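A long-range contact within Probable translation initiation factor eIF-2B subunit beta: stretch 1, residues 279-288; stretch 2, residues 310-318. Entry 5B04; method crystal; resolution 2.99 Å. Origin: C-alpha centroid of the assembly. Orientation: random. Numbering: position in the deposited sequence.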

ATOM      1  N   LYS C 279      -8.648  -4.688  -0.330  1.00 55.71           N
ATOM      2  CA  LYS C 279      -9.488  -4.045   0.674  1.00 48.47           C
ATOM      3  C   LYS C 279      -9.687  -4.910   1.913  1.00 52.73           C
ATOM      4  O   LYS C 279      -9.780  -6.134   1.822  1.00 57.34           O
ATOM      5  N   VAL C 280      -9.753  -4.258   3.069  1.00 48.54           N
ATOM      6  CA  VAL C 280     -10.135  -4.924   4.307  1.00 49.11           C
ATOM      7  C   VAL C 280     -11.580  -4.580   4.640  1.00 49.14           C
ATOM      8  O   VAL C 280     -11.947  -3.407   4.719  1.00 61.83           O
ATOM      9  N   ILE C 281     -12.404  -5.607   4.818  1.00 47.19           N
ATOM     10  CA  ILE C 281     -13.798  -5.402   5.188  1.00 52.63           C
ATOM     11  C   ILE C 281     -14.090  -6.060   6.531  1.00 52.79           C
ATOM     12  O   ILE C 281     -14.077  -7.285   6.654  1.00 40.64           O
ATOM     13  N   LEU C 282     -14.346  -5.234   7.539  1.00 39.37           N
ATOM     14  CA  LEU C 282     -14.555  -5.726   8.893  1.00 42.88           C
ATOM     15  C   LEU C 282     -15.949  -5.420   9.417  1.00 56.22           C
ATOM     16  O   LEU C 282     -16.541  -4.391   9.089  1.00 46.83           O
ATOM     17  N   GLY C 283     -16.468  -6.328  10.233  1.00 44.31           N
ATOM     18  CA  GLY C 283     -17.657  -6.052  11.011  1.00 41.35           C
ATOM     19  C   GLY C 283     -17.201  -5.486  12.339  1.00 53.11           C
ATOM     20  O   GLY C 283     -16.008  -5.498  12.644  1.00 40.97           O
ATOM     21  N   THR C 284     -18.138  -4.981  13.131  1.00 71.54           N
ATOM     22  CA  THR C 284     -17.793  -4.441  14.437  1.00 62.39           C
ATOM     23  C   THR C 284     -18.878  -4.759  15.456  1.00 74.14           C
ATOM     24  O   THR C 284     -20.034  -4.980  15.099  1.00 79.84           O
ATOM     25  N   HIS C 285     -18.490  -4.798  16.726  1.00 71.96           N
ATOM     26  CA  HIS C 285     -19.441  -5.028  17.805  1.00 64.75           C
ATOM     27  C   HIS C 285     -20.110  -3.717  18.198  1.00 56.48           C
ATOM     28  O   HIS C 285     -21.302  -3.683  18.500  1.00 63.53           O
ATOM     29  N   ALA C 286     -19.333  -2.639  18.183  1.00 48.36           N
ATOM     30  CA  ALA C 286     -19.845  -1.317  18.523  1.00 45.72           C
ATOM     31  C   ALA C 286     -18.914  -0.217  18.031  1.00 59.06           C
ATOM     32  O   ALA C 286     -17.707  -0.421  17.899  1.00 63.83           O
ATOM     33  N   ILE C 287     -19.487   0.950  17.756  1.00 54.05           N
ATOM     34  CA  ILE C 287     -18.705   2.126  17.399  1.00 47.67           C
ATOM     35  C   ILE C 287     -18.928   3.206  18.449  1.00 56.56           C
ATOM     36  O   ILE C 287     -20.052   3.661  18.651  1.00 56.91           O
ATOM     37  N   LEU C 288     -17.854   3.611  19.119  1.00 56.83           N
ATOM     38  CA  LEU C 288     -17.966   4.535  20.242  1.00 54.00           C
ATOM     39  C   LEU C 288     -18.048   5.993  19.803  1.00 47.95           C
ATOM     40  O   LEU C 288     -18.097   6.292  18.609  1.00 60.31           O
ATOM     41  N   ALA C 310      -0.627  -0.011   3.339  1.00 36.38           N
ATOM     42  CA  ALA C 310      -1.453   1.026   2.721  1.00 43.31           C
ATOM     43  C   ALA C 310      -2.733   0.456   2.112  1.00 41.87           C
ATOM     44  O   ALA C 310      -3.163   0.880   1.039  1.00 50.28           O
ATOM     45  N   THR C 311      -3.338  -0.504   2.804  1.00 36.72           N
ATOM     46  CA  THR C 311      -4.583  -1.111   2.350  1.00 41.09           C
ATOM     47  C   THR C 311      -5.780  -0.507   3.083  1.00 54.47           C
ATOM     48  O   THR C 311      -5.786  -0.435   4.312  1.00 53.01           O
ATOM     49  N   PRO C 312      -6.794  -0.060   2.322  1.00 53.56           N
ATOM     50  CA  PRO C 312      -8.009   0.547   2.877  1.00 51.04           C
ATOM     51  C   PRO C 312      -8.764  -0.371   3.836  1.00 56.24           C
ATOM     52  O   PRO C 312      -8.899  -1.566   3.575  1.00 55.63           O
ATOM     53  N   VAL C 313      -9.250   0.196   4.936  1.00 57.52           N
ATOM     54  CA  VAL C 313     -10.055  -0.550   5.896  1.00 53.66           C
ATOM     55  C   VAL C 313     -11.505  -0.082   5.851  1.00 57.85           C
ATOM     56  O   VAL C 313     -11.807   1.068   6.172  1.00 60.09           O
ATOM     57  N   VAL C 314     -12.396  -0.979   5.443  1.00 52.88           N
ATOM     58  CA  VAL C 314     -13.816  -0.663   5.361  1.00 49.34           C
ATOM     59  C   VAL C 314     -14.579  -1.378   6.471  1.00 57.17           C
ATOM     60  O   VAL C 314     -14.279  -2.524   6.802  1.00 57.45           O
ATOM     61  N   VAL C 315     -15.564  -0.695   7.044  1.00 54.08           N
ATOM     62  CA  VAL C 315     -16.357  -1.269   8.124  1.00 48.49           C
ATOM     63  C   VAL C 315     -17.846  -1.253   7.795  1.00 50.65           C
ATOM     64  O   VAL C 315     -18.422  -0.198   7.533  1.00 54.19           O
ATOM     65  N   CYS C 316     -18.460  -2.431   7.809  1.00 42.54           N
ATOM     66  CA  CYS C 316     -19.893  -2.553   7.567  1.00 49.13           C
ATOM     67  C   CYS C 316     -20.643  -2.720   8.884  1.00 49.09           C
ATOM     68  O   CYS C 316     -20.463  -3.715   9.587  1.00 56.50           O
ATOM     69  N   SER C 317     -21.482  -1.746   9.215  1.00 39.54           N
ATOM     70  CA  SER C 317     -22.201  -1.764  10.483  1.00 52.22           C
ATOM     71  C   SER C 317     -23.480  -0.938  10.441  1.00 49.04           C
ATOM     72  O   SER C 317     -23.528   0.119   9.815  1.00 44.72           O
ATOM     73  N   GLY C 318     -24.515  -1.430  11.115  1.00 49.82           N
ATOM     74  CA  GLY C 318     -25.750  -0.684  11.253  1.00 58.00           C
ATOM     75  C   GLY C 318     -25.550   0.475  12.209  1.00 52.11           C
ATOM     76  O   GLY C 318     -24.712   0.404  13.107  1.00 51.50           O
TER

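Strands around Val280-Leu282 and Val313-Val315 run side by side and parallel, and the polar groups that join them belong entirely to the backbone. Val280 N donates to Pro312 O (2.9 Å), and Val280 O accepts from Val314 N (2.6 Å). Two residues on, Leu282 N donates to Val314 O (2.8 Å) and Leu282 O accepts from Cys316 N (3.0 Å). Val280, Leu282 and Val314 therefore have both amide N and carbonyl O satisfied across the contact. Two carbonyls gain a further CA-H...O contact, Val314 O from Ile281 CA and Leu282 O from Val315 CA, each at 3.3 Å.

With the main chain paired in this way, the side chains meet through apolar surface on the two faces of the sheet. Val280 and Val313, both t, share one face with Leu282 (m, t) and Val315 (t); there Val280 CG1 lies 4.1 Å from Val313 CG1. The opposite face carries Ile281 (m, t) and Val314 (t), with Ile281 CG1 4.3 Å from Val314 CB. Cys316, in the m rotamer, adds its sulfur to this packing: Cys316 SG is 3.9 Å from Ile281 CG2.

Beyond the paired segments, side chains directed toward the partner stretch extend the contact. Thr311 (m) brings CG2 to 3.9 Å from Lys279 N. Thr284 (t) places CG2 4.1 Å from Val315 CG1 and 3.5 Å from Ser317 OG, while Ile287 CD1 approaches Ser317 OG at 4.1 Å. Although Ser317 (t) also points toward stretch 1, its hydroxyl is satisfied locally, Ser317 OG donating to Gly318 O at 3.2 Å. Thr284 OG1 lies 3.1 Å from Ala286 O, a weak hydrogen bond at best, and is also bonded elsewhere in the structure, as is Lys279 NZ. No side-chain hydrogen bond crosses between the stretches.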

ATOM      1  CB  LYS C 279     -10.854  -3.696   0.077  1.00 54.16           C
ATOM      2  CG  LYS C 279     -10.826  -2.595  -0.969  1.00 80.86           C
ATOM      3  CD  LYS C 279     -12.117  -2.562  -1.771  1.00 64.64           C
ATOM      4  CE  LYS C 279     -12.137  -1.383  -2.729  1.00 88.71           C
ATOM      5  NZ  LYS C 279     -10.886  -1.297  -3.533  1.00 84.02           N
ATOM      6  CB  VAL C 280      -9.222  -4.522   5.485  1.00 56.09           C
ATOM      7  CG1 VAL C 280      -9.940  -4.712   6.814  1.00 54.45           C
ATOM      8  CG2 VAL C 280      -7.936  -5.323   5.454  1.00 39.65           C
ATOM      9  CB  ILE C 281     -14.755  -5.951   4.119  1.00 47.39           C
ATOM     10  CG1 ILE C 281     -14.582  -5.173   2.813  1.00 57.22           C
ATOM     11  CG2 ILE C 281     -16.193  -5.864   4.599  1.00 56.83           C
ATOM     12  CD1 ILE C 281     -15.525  -5.604   1.712  1.00 56.12           C
ATOM     13  CB  LEU C 282     -13.521  -5.124   9.845  1.00 44.09           C
ATOM     14  CG  LEU C 282     -12.064  -5.553   9.685  1.00 42.69           C
ATOM     15  CD1 LEU C 282     -11.218  -4.955  10.795  1.00 44.77           C
ATOM     16  CD2 LEU C 282     -11.950  -7.069   9.674  1.00 56.72           C
ATOM     17  CB  THR C 284     -17.568  -2.916  14.379  1.00 58.76           C
ATOM     18  OG1 THR C 284     -17.095  -2.450  15.649  1.00 73.45           O
ATOM     19  CG2 THR C 284     -18.857  -2.195  14.026  1.00 36.08           C
ATOM     20  CB  HIS C 285     -18.749  -5.660  19.013  1.00 63.60           C
ATOM     21  CG  HIS C 285     -19.583  -5.661  20.254  1.00 71.02           C
ATOM     22  ND1 HIS C 285     -20.599  -6.567  20.468  1.00 68.17           N
ATOM     23  CD2 HIS C 285     -19.553  -4.864  21.349  1.00 63.80           C
ATOM     24  CE1 HIS C 285     -21.159  -6.329  21.640  1.00 70.27           C
ATOM     25  NE2 HIS C 285     -20.543  -5.301  22.195  1.00 60.41           N
ATOM     26  CB  ALA C 286     -20.049  -1.199  20.027  1.00 60.88           C
ATOM     27  CB  ILE C 287     -19.082   2.667  16.010  1.00 53.94           C
ATOM     28  CG1 ILE C 287     -19.072   1.539  14.976  1.00 54.95           C
ATOM     29  CG2 ILE C 287     -18.135   3.785  15.601  1.00 50.63           C
ATOM     30  CD1 ILE C 287     -19.590   1.954  13.617  1.00 50.97           C
ATOM     31  CB  LEU C 288     -16.791   4.343  21.198  1.00 56.09           C
ATOM     32  CG  LEU C 288     -16.687   2.935  21.783  1.00 57.80           C
ATOM     33  CD1 LEU C 288     -15.556   2.862  22.785  1.00 69.90           C
ATOM     34  CD2 LEU C 288     -18.005   2.513  22.421  1.00 47.04           C
ATOM     35  CB  ALA C 310      -0.656   1.782   1.665  1.00 37.74           C
ATOM     36  CB  THR C 311      -4.572  -2.638   2.559  1.00 48.00           C
ATOM     37  OG1 THR C 311      -3.463  -3.211   1.856  1.00 63.78           O
ATOM     38  CG2 THR C 311      -5.866  -3.261   2.050  1.00 44.64           C
ATOM     39  CB  PRO C 312      -8.857   0.831   1.633  1.00 45.85           C
ATOM     40  CG  PRO C 312      -7.874   0.948   0.527  1.00 44.97           C
ATOM     41  CD  PRO C 312      -6.789  -0.031   0.849  1.00 50.95           C
ATOM     42  CB  VAL C 313      -9.516  -0.399   7.332  1.00 43.76           C
ATOM     43  CG1 VAL C 313     -10.497  -0.988   8.337  1.00 48.39           C
ATOM     44  CG2 VAL C 313      -8.153  -1.056   7.461  1.00 51.95           C
ATOM     45  CB  VAL C 314     -14.406  -1.060   3.997  1.00 52.11           C
ATOM     46  CG1 VAL C 314     -15.719  -0.333   3.756  1.00 56.44           C
ATOM     47  CG2 VAL C 314     -13.420  -0.746   2.887  1.00 48.51           C
ATOM     48  CB  VAL C 315     -16.127  -0.521   9.450  1.00 52.88           C
ATOM     49  CG1 VAL C 315     -16.995  -1.113  10.551  1.00 40.97           C
ATOM     50  CG2 VAL C 315     -14.659  -0.574   9.837  1.00 60.23           C
ATOM     51  CB  CYS C 316     -20.185  -3.733   6.638  1.00 51.94           C
ATOM     52  SG  CYS C 316     -19.392  -3.622   5.019  1.00 54.88           S
ATOM     53  CB  SER C 317     -21.299  -1.250  11.606  1.00 56.36           C
ATOM     54  OG  SER C 317     -21.983  -1.244  12.846  1.00 63.48           O
TER